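Local coordinates for protein L-threonine-O-3-phosphate decarboxylase (PDB 3FKD) that probably binds pyridoxal 5'-phosphate and is assigned as an L-threonine-O-3-phosphate decarboxylase, an activity that remains to be confirmed, at residues T54-L59 / A236-L240; G203-G207 / V228-A232; S168-F172 / V192-A198. The contacts are given in a common frame with arbitrary orientation. Residues are numbered along the deposited sequence.

Interaction 1 (T54-L59 / A236-L240); sequences TLRQML and AKFIL
This is an apolar helix-helix contact near the outside of the domain, joining helix 53-62 to helix 230-241. The two segments run nearly parallel, with axes 10.6 Å apart and a crossing angle of 21°. Leu55 CA lies 6.5 Å from Lys237 CA, and Leu59 CA lies 7.9 Å from Leu240 CA. No hydrogen bond crosses the gap. Leu240 (mt) points toward the facing helix. Its CD1 meets Leu59 CD2 at 3.3 Å and Leu55 CD1 at 3.8 Å. Leu55 takes the tp rotamer, which also brings CD2 to 3.6 Å from Ala236 CB. Nearer the surface, Lys237 (chi1 -94°, then trans) runs along helix 53-62, with CE 3.8 Å from Thr54 CG2. Selenomethionine Met58 also flanks this side. Thr54 OG1 bonds Glu49 within its own chain. Leu59 also touches Ile70 and Val72 of strand 70-73. The pairing is ordinary packing of helices beside the central sheet, as in the large domain of fold type I pyridoxal-phosphate enzymes.

Interaction 2 (G203-G207 / V228-A232); sequences GLRIG and VNALA
Ala232 CB is the apolar centre of this buried contact. It points toward segment 203-207 and lies 3.7 Å from Ile206 CB and 4.2 Å from Leu204 CB. The CA atoms of Leu204 and Ala232 are 5.3 Å apart, so the small alanine lets the two backbones come close. Ile206 (tm) also points inward, and its CG1 meets Val228 CG1 at 3.9 Å. Both Ile206 and Val228 touch Val72 of strand 70-73, which extends the apolar patch to the sheet.

Segment 203-207 is irregular. Arg205 has positive phi (57/72), and Ile206 then becomes extended (-144/141) on the way into strand 207-210. On the other side, Val228 and Asn229 are loop residues and the helix starts at Ala230.

The polar edge is built on Asn229, the N-cap. Its OD1 accepts from Ala232 N at 3.2 Å. With chi1 at 71° (p), its ND2 donates to Leu204 O at 3.1 Å and an angle of 163°. One amide therefore caps the helix and ties the loop to it. Beyond it lies the second subunit. Arg205 starts out sideways to segment 228-232, and its guanidinium does not reach it. NE bonds Trp226 O of the second subunit, and NH1 bonds Pro202 O. Asn229 packs on Asn229 of the second subunit, and Leu231 on Leu231.

Gly203-Gly207 reads GLRIG. In related fold type I enzymes the arginine of this loop binds the cofactor phosphate, and Arg205 is at the equivalent position. Sequence and position are consistent with that loop, here joined to an N-capped helix at the dimer interface.

Interaction 3 (S168-F172 / V192-A198); sequences SYVSF and VYSFSHA
Ser168-Phe172 is an irregular loop with a type I turn (Phe172 N to Tyr169 O, 2.8 Å). It covers the end of strand 189-194. Ser168 CA lies 4.9 Å from Ser194 CA, and Ser171 CA 6.7 Å from Ala198 CA. His197 (m, chi2 -82°) points toward the loop, its CD2 3.3 Å from Ser168 CB. The Tyr169 ring (m) meets the His197 ring obliquely, centroids 4.8 Å apart, planes at 46°. Tyr169 OH bonds Thr23, and Ser168 OG bonds Asp166. His197 follows Ser-Phe-Ser at the position where fold type I relatives usually carry the Schiff-base lysine. Tyr47 of the second subunit packs on it. Phe172 (m) turns its ring edge to the backbone, CE2 3.9 Å from Ala198 CA. Ser194 (t) precedes the turn into helix 196-199; its OG accepts a weak capping bond from Ser196 N, 3.1 Å. No hydrogen bond joins the segments directly, but water 1 donates to Ser168 O (2.7 Å) and Ser194 O (2.9 Å) and accepts from Ala198 N (2.9 Å).

How the interactions relate
Interaction 3 is nearest the chain's centre (about 6 Å between centres), though Val170, Ser171 and Tyr193 are partly exposed. All touching residues of interaction 2, at about 16 Å, are buried. Interaction 1, at about 20 Å, is partly buried. Interactions 1 and 2 both use helix 230-241, at its C-terminal part and at its capped start. Interaction 1 is purely apolar across the segments. Interaction 2 adds one side-chain hydrogen bond, and interaction 3 relies on aromatic rings and a bridging water. Phe195 links them. Its CZ packs 3.7 Å from Ala236 CB, and its N is 3.2 Å from Ile206 O, a probable hydrogen bond. Interactions 2 and 3 both touch the second subunit.

Interaction 1 (T54-L59 / A236-L240)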
loop_
_atom_site.group_PDB
_atom_site.type_symbol
_atom_site.label_atom_id
_atom_site.label_comp_id
_atom_site.label_asym_id
_atom_site.label_seq_id
_atom_site.Cartn_x
_atom_site.Cartn_y
_atom_site.Cartn_z
ATOM N N THR A 54 -10.701 6.631 -11.906
ATOM C CA THR A 54 -10.793 6.297 -13.303
ATOM C C THR A 54 -10.628 4.787 -13.505
ATOM O O THR A 54 -11.365 4.169 -14.305
ATOM C CB THR A 54 -9.761 7.091 -14.165
ATOM O OG1 THR A 54 -10.063 8.478 -14.086
ATOM C CG2 THR A 54 -9.874 6.730 -15.593
ATOM N N LEU A 55 -9.671 4.187 -12.786
ATOM C CA LEU A 55 -9.534 2.740 -12.822
ATOM C C LEU A 55 -10.809 2.081 -12.328
ATOM O O LEU A 55 -11.331 1.176 -12.975
ATOM C CB LEU A 55 -8.327 2.249 -12.027
ATOM C CG LEU A 55 -7.960 0.762 -12.104
ATOM C CD1 LEU A 55 -7.970 0.281 -13.565
ATOM C CD2 LEU A 55 -6.625 0.524 -11.486
ATOM N N ARG A 56 -11.318 2.563 -11.199
ATOM C CA ARG A 56 -12.548 2.037 -10.623
ATOM C C ARG A 56 -13.655 2.046 -11.655
ATOM O O ARG A 56 -14.319 1.031 -11.884
ATOM C CB ARG A 56 -12.976 2.852 -9.401
ATOM C CG ARG A 56 -14.146 2.244 -8.646
ATOM C CD ARG A 56 -14.632 3.180 -7.573
ATOM N NE ARG A 56 -15.302 4.353 -8.129
ATOM C CZ ARG A 56 -14.911 5.611 -7.925
ATOM N NH1 ARG A 56 -13.851 5.874 -7.173
ATOM N NH2 ARG A 56 -15.585 6.617 -8.458
ATOM N N GLN A 57 -13.845 3.198 -12.279
ATOM C CA GLN A 57 -14.843 3.346 -13.330
ATOM C C GLN A 57 -14.666 2.300 -14.451
ATOM O O GLN A 57 -15.611 1.594 -14.784
ATOM C CB GLN A 57 -14.832 4.787 -13.846
ATOM C CG GLN A 57 -15.642 5.070 -15.090
ATOM C CD GLN A 57 -17.132 4.907 -14.876
ATOM O OE1 GLN A 57 -17.685 3.793 -14.979
ATOM N NE2 GLN A 57 -17.808 6.028 -14.598
HETATM N N MSE A 58 -13.469 2.166 -15.012
HETATM C CA MSE A 58 -13.263 1.183 -16.086
HETATM C C MSE A 58 -13.388 -0.295 -15.648
HETATM O O MSE A 58 -13.644 -1.170 -16.479
HETATM C CB MSE A 58 -11.906 1.355 -16.750
HETATM C CG MSE A 58 -11.530 2.782 -17.139
HETATM SE SE MSE A 58 -9.628 2.662 -17.572
HETATM C CE MSE A 58 -9.033 4.468 -17.286
ATOM N N LEU A 59 -13.167 -0.585 -14.369
ATOM C CA LEU A 59 -13.359 -1.931 -13.882
ATOM C C LEU A 59 -14.851 -2.214 -13.834
ATOM O O LEU A 59 -15.319 -3.223 -14.319
ATOM C CB LEU A 59 -12.731 -2.092 -12.493
ATOM C CG LEU A 59 -11.202 -2.205 -12.420
ATOM C CD1 LEU A 59 -10.682 -2.148 -10.985
ATOM C CD2 LEU A 59 -10.720 -3.474 -13.145
ATOM N N ALA A 236 -2.551 -1.560 -14.584
ATOM C CA ALA A 236 -3.898 -2.125 -14.630
ATOM C C ALA A 236 -4.731 -1.614 -15.802
ATOM O O ALA A 236 -5.412 -2.407 -16.461
ATOM C CB ALA A 236 -4.645 -1.911 -13.294
ATOM N N LYS A 237 -4.693 -0.304 -16.029
ATOM C CA LYS A 237 -5.385 0.323 -17.155
ATOM C C LYS A 237 -4.987 -0.315 -18.491
ATOM O O LYS A 237 -5.832 -0.588 -19.343
ATOM C CB LYS A 237 -5.084 1.829 -17.185
ATOM C CG LYS A 237 -6.114 2.650 -16.473
ATOM C CD LYS A 237 -5.619 4.052 -16.197
ATOM C CE LYS A 237 -6.597 4.819 -15.283
ATOM N NZ LYS A 237 -6.099 6.138 -14.868
ATOM N N PHE A 238 -3.690 -0.551 -18.655
ATOM C CA PHE A 238 -3.135 -1.234 -19.822
ATOM C C PHE A 238 -3.616 -2.700 -19.981
ATOM O O PHE A 238 -4.083 -3.100 -21.045
ATOM C CB PHE A 238 -1.606 -1.173 -19.782
ATOM C CG PHE A 238 -0.970 -1.476 -21.098
ATOM C CD1 PHE A 238 -0.356 -2.688 -21.322
ATOM C CD2 PHE A 238 -1.001 -0.559 -22.121
ATOM C CE1 PHE A 238 0.231 -2.963 -22.536
ATOM C CE2 PHE A 238 -0.428 -0.842 -23.329
ATOM C CZ PHE A 238 0.187 -2.037 -23.536
ATOM N N ILE A 239 -3.499 -3.494 -18.920
ATOM C CA ILE A 239 -4.047 -4.855 -18.952
ATOM C C ILE A 239 -5.544 -4.884 -19.356
ATOM O O ILE A 239 -5.953 -5.718 -20.181
ATOM C CB ILE A 239 -3.814 -5.589 -17.616
ATOM C CG1 ILE A 239 -2.306 -5.852 -17.438
ATOM C CG2 ILE A 239 -4.693 -6.870 -17.517
ATOM C CD1 ILE A 239 -1.824 -5.942 -15.965
ATOM N N LEU A 240 -6.340 -3.981 -18.782
ATOM C CA LEU A 240 -7.767 -3.911 -19.086
ATOM C C LEU A 240 -8.095 -3.600 -20.547
ATOM O O LEU A 240 -9.084 -4.097 -21.064
ATOM C CB LEU A 240 -8.475 -2.888 -18.209
ATOM C CG LEU A 240 -8.817 -3.411 -16.829
ATOM C CD1 LEU A 240 -9.450 -2.304 -15.992
ATOM C CD2 LEU A 240 -9.741 -4.574 -16.999
#

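Interaction 2 (G203-G207 / V228-A232)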
loop_
_atom_site.group_PDB
_atom_site.type_symbol
_atom_site.label_atom_id
_atom_site.label_comp_id
_atom_site.label_asym_id
_atom_site.label_seq_id
_atom_site.Cartn_x
_atom_site.Cartn_y
_atom_site.Cartn_z
ATOM N N GLY A 203 4.841 -7.146 -7.575
ATOM C CA GLY A 203 5.534 -5.986 -7.057
ATOM C C GLY A 203 4.819 -4.645 -7.210
ATOM O O GLY A 203 5.156 -3.700 -6.530
ATOM N N LEU A 204 3.828 -4.575 -8.086
ATOM C CA LEU A 204 3.044 -3.382 -8.282
ATOM C C LEU A 204 1.998 -3.152 -7.207
ATOM O O LEU A 204 1.569 -2.022 -7.005
ATOM C CB LEU A 204 2.372 -3.414 -9.652
ATOM C CG LEU A 204 2.900 -2.496 -10.750
ATOM C CD1 LEU A 204 4.292 -2.052 -10.390
ATOM C CD2 LEU A 204 2.882 -3.207 -12.117
ATOM N N ARG A 205 1.603 -4.218 -6.518
ATOM C CA ARG A 205 0.604 -4.140 -5.435
ATOM C C ARG A 205 -0.709 -3.549 -5.873
ATOM O O ARG A 205 -1.021 -2.459 -5.492
ATOM C CB ARG A 205 1.128 -3.334 -4.241
ATOM C CG ARG A 205 2.592 -3.673 -3.829
ATOM C CD ARG A 205 2.886 -5.193 -3.527
ATOM N NE ARG A 205 2.004 -5.749 -2.521
ATOM C CZ ARG A 205 1.141 -6.748 -2.720
ATOM N NH1 ARG A 205 1.047 -7.349 -3.905
ATOM N NH2 ARG A 205 0.373 -7.170 -1.713
ATOM N N ILE A 206 -1.498 -4.274 -6.653
ATOM C CA ILE A 206 -2.777 -3.741 -7.060
ATOM C C ILE A 206 -3.826 -4.896 -7.117
ATOM O O ILE A 206 -3.487 -6.026 -7.467
ATOM C CB ILE A 206 -2.625 -2.804 -8.318
ATOM C CG1 ILE A 206 -3.845 -1.904 -8.518
ATOM C CG2 ILE A 206 -2.210 -3.534 -9.634
ATOM C CD1 ILE A 206 -5.137 -2.614 -8.555
ATOM N N GLY A 207 -5.066 -4.612 -6.690
ATOM C CA GLY A 207 -6.141 -5.579 -6.638
ATOM C C GLY A 207 -7.437 -4.848 -6.401
ATOM O O GLY A 207 -7.432 -3.631 -6.332
ATOM N N VAL A 228 -3.403 3.502 -3.515
ATOM C CA VAL A 228 -3.011 2.769 -4.726
ATOM C C VAL A 228 -2.041 3.592 -5.572
ATOM O O VAL A 228 -2.415 4.645 -6.097
ATOM C CB VAL A 228 -4.249 2.365 -5.589
ATOM C CG1 VAL A 228 -3.823 1.543 -6.750
ATOM C CG2 VAL A 228 -5.261 1.586 -4.736
ATOM N N ASN A 229 -0.810 3.113 -5.700
ATOM C CA ASN A 229 0.221 3.890 -6.355
ATOM C C ASN A 229 0.017 4.028 -7.887
ATOM O O ASN A 229 -0.722 3.244 -8.511
ATOM C CB ASN A 229 1.618 3.354 -6.001
ATOM C CG ASN A 229 1.917 1.997 -6.651
ATOM O OD1 ASN A 229 2.271 1.936 -7.829
ATOM N ND2 ASN A 229 1.733 0.903 -5.885
ATOM N N ALA A 230 0.685 5.038 -8.452
ATOM C CA ALA A 230 0.404 5.578 -9.793
ATOM C C ALA A 230 0.742 4.642 -10.915
ATOM O O ALA A 230 -0.022 4.511 -11.852
ATOM C CB ALA A 230 1.135 6.949 -10.013
ATOM N N LEU A 231 1.904 4.011 -10.824
ATOM C CA LEU A 231 2.348 3.064 -11.830
ATOM C C LEU A 231 1.445 1.862 -11.846
ATOM O O LEU A 231 1.200 1.320 -12.915
ATOM C CB LEU A 231 3.752 2.585 -11.539
ATOM C CG LEU A 231 4.859 3.559 -11.881
ATOM C CD1 LEU A 231 6.154 2.979 -11.314
ATOM C CD2 LEU A 231 4.945 3.861 -13.420
ATOM N N ALA A 232 0.980 1.432 -10.672
ATOM C CA ALA A 232 0.065 0.290 -10.589
ATOM C C ALA A 232 -1.238 0.602 -11.282
ATOM O O ALA A 232 -1.794 -0.257 -11.977
ATOM C CB ALA A 232 -0.188 -0.171 -9.117
#

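Interaction 3 (S168-F172 / V192-A198)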
loop_
_atom_site.group_PDB
_atom_site.type_symbol
_atom_site.label_atom_id
_atom_site.label_comp_id
_atom_site.label_asym_id
_atom_site.label_seq_id
_atom_site.Cartn_x
_atom_site.Cartn_y
_atom_site.Cartn_z
ATOM N N SER A 168 -8.180 -14.592 -6.838
ATOM C CA SER A 168 -6.855 -14.349 -7.366
ATOM C C SER A 168 -6.517 -15.269 -8.513
ATOM O O SER A 168 -5.737 -14.912 -9.380
ATOM C CB SER A 168 -5.784 -14.516 -6.289
ATOM O OG SER A 168 -5.810 -13.468 -5.347
ATOM N N TYR A 169 -7.075 -16.478 -8.473
ATOM C CA TYR A 169 -6.717 -17.576 -9.373
ATOM C C TYR A 169 -7.876 -17.963 -10.264
ATOM O O TYR A 169 -7.861 -19.037 -10.875
ATOM C CB TYR A 169 -6.279 -18.805 -8.574
ATOM C CG TYR A 169 -5.185 -18.539 -7.581
ATOM C CD1 TYR A 169 -3.853 -18.405 -7.987
ATOM C CD2 TYR A 169 -5.479 -18.422 -6.229
ATOM C CE1 TYR A 169 -2.847 -18.155 -7.063
ATOM C CE2 TYR A 169 -4.485 -18.167 -5.300
ATOM C CZ TYR A 169 -3.174 -18.033 -5.714
ATOM O OH TYR A 169 -2.214 -17.776 -4.766
ATOM N N VAL A 170 -8.869 -17.089 -10.352
ATOM C CA VAL A 170 -10.055 -17.382 -11.116
ATOM C C VAL A 170 -9.690 -17.677 -12.568
ATOM O O VAL A 170 -10.409 -18.379 -13.245
ATOM C CB VAL A 170 -11.073 -16.247 -11.047
ATOM C CG1 VAL A 170 -10.916 -15.313 -12.235
ATOM C CG2 VAL A 170 -12.468 -16.817 -11.000
ATOM N N SER A 171 -8.558 -17.174 -13.044
ATOM C CA SER A 171 -8.142 -17.490 -14.400
ATOM C C SER A 171 -7.169 -18.715 -14.551
ATOM O O SER A 171 -6.787 -19.100 -15.669
ATOM C CB SER A 171 -7.629 -16.204 -15.108
ATOM O OG SER A 171 -6.227 -16.107 -14.964
ATOM N N PHE A 172 -6.792 -19.327 -13.432
ATOM C CA PHE A 172 -5.947 -20.530 -13.414
ATOM C C PHE A 172 -6.804 -21.800 -13.563
ATOM O O PHE A 172 -6.416 -22.851 -13.138
ATOM C CB PHE A 172 -5.165 -20.642 -12.084
ATOM C CG PHE A 172 -4.081 -19.606 -11.898
ATOM C CD1 PHE A 172 -2.931 -19.926 -11.202
ATOM C CD2 PHE A 172 -4.219 -18.314 -12.402
ATOM C CE1 PHE A 172 -1.934 -18.994 -11.008
ATOM C CE2 PHE A 172 -3.228 -17.366 -12.222
ATOM C CZ PHE A 172 -2.083 -17.697 -11.530
ATOM N N VAL A 192 -12.602 -10.544 -4.239
ATOM C CA VAL A 192 -11.344 -9.844 -4.119
ATOM C C VAL A 192 -10.532 -10.307 -5.282
ATOM O O VAL A 192 -10.141 -11.455 -5.338
ATOM C CB VAL A 192 -10.586 -10.125 -2.786
ATOM C CG1 VAL A 192 -9.135 -9.547 -2.821
ATOM C CG2 VAL A 192 -11.390 -9.585 -1.589
ATOM N N TYR A 193 -10.306 -9.393 -6.219
ATOM C CA TYR A 193 -9.564 -9.685 -7.423
ATOM C C TYR A 193 -8.083 -9.265 -7.316
ATOM O O TYR A 193 -7.725 -8.474 -6.444
ATOM C CB TYR A 193 -10.257 -9.047 -8.614
ATOM C CG TYR A 193 -11.386 -9.903 -9.113
ATOM C CD1 TYR A 193 -11.164 -10.883 -10.089
ATOM C CD2 TYR A 193 -12.671 -9.775 -8.591
ATOM C CE1 TYR A 193 -12.181 -11.672 -10.544
ATOM C CE2 TYR A 193 -13.709 -10.595 -9.049
ATOM C CZ TYR A 193 -13.447 -11.536 -10.019
ATOM O OH TYR A 193 -14.453 -12.341 -10.492
ATOM N N SER A 194 -7.245 -9.809 -8.198
ATOM C CA SER A 194 -5.803 -9.624 -8.114
ATOM C C SER A 194 -5.085 -9.375 -9.452
ATOM O O SER A 194 -5.384 -9.978 -10.455
ATOM C CB SER A 194 -5.177 -10.840 -7.434
ATOM O OG SER A 194 -3.781 -10.691 -7.379
ATOM N N PHE A 195 -4.089 -8.516 -9.436
ATOM C CA PHE A 195 -3.306 -8.266 -10.620
ATOM C C PHE A 195 -1.952 -8.916 -10.440
ATOM O O PHE A 195 -1.189 -9.036 -11.386
ATOM C CB PHE A 195 -3.178 -6.751 -10.908
ATOM C CG PHE A 195 -4.398 -6.146 -11.588
ATOM C CD1 PHE A 195 -4.493 -6.098 -12.983
ATOM C CD2 PHE A 195 -5.430 -5.597 -10.843
ATOM C CE1 PHE A 195 -5.610 -5.576 -13.613
ATOM C CE2 PHE A 195 -6.546 -5.061 -11.463
ATOM C CZ PHE A 195 -6.634 -5.048 -12.835
ATOM N N SER A 196 -1.649 -9.348 -9.219
ATOM C CA SER A 196 -0.345 -9.968 -8.980
ATOM C C SER A 196 -0.138 -11.304 -9.696
ATOM O O SER A 196 0.935 -11.544 -10.231
ATOM C CB SER A 196 -0.070 -10.208 -7.492
ATOM O OG SER A 196 -0.670 -9.274 -6.655
ATOM N N HIS A 197 -1.155 -12.174 -9.652
ATOM C CA HIS A 197 -0.991 -13.596 -9.996
ATOM C C HIS A 197 -1.125 -13.887 -11.480
ATOM O O HIS A 197 -0.213 -14.450 -12.059
ATOM C CB HIS A 197 -1.976 -14.461 -9.223
ATOM C CG HIS A 197 -1.908 -14.262 -7.744
ATOM N ND1 HIS A 197 -0.965 -14.882 -6.944
ATOM C CD2 HIS A 197 -2.673 -13.519 -6.918
ATOM C CE1 HIS A 197 -1.148 -14.517 -5.697
ATOM N NE2 HIS A 197 -2.181 -13.692 -5.653
ATOM N N ALA A 198 -2.264 -13.476 -12.062
ATOM C CA ALA A 198 -2.604 -13.752 -13.464
ATOM C C ALA A 198 -1.697 -13.012 -14.416
ATOM O O ALA A 198 -1.525 -13.439 -15.545
ATOM C CB ALA A 198 -4.082 -13.438 -13.774
HETATM O O HOH W 1 -4.453 -12.714 -10.369
#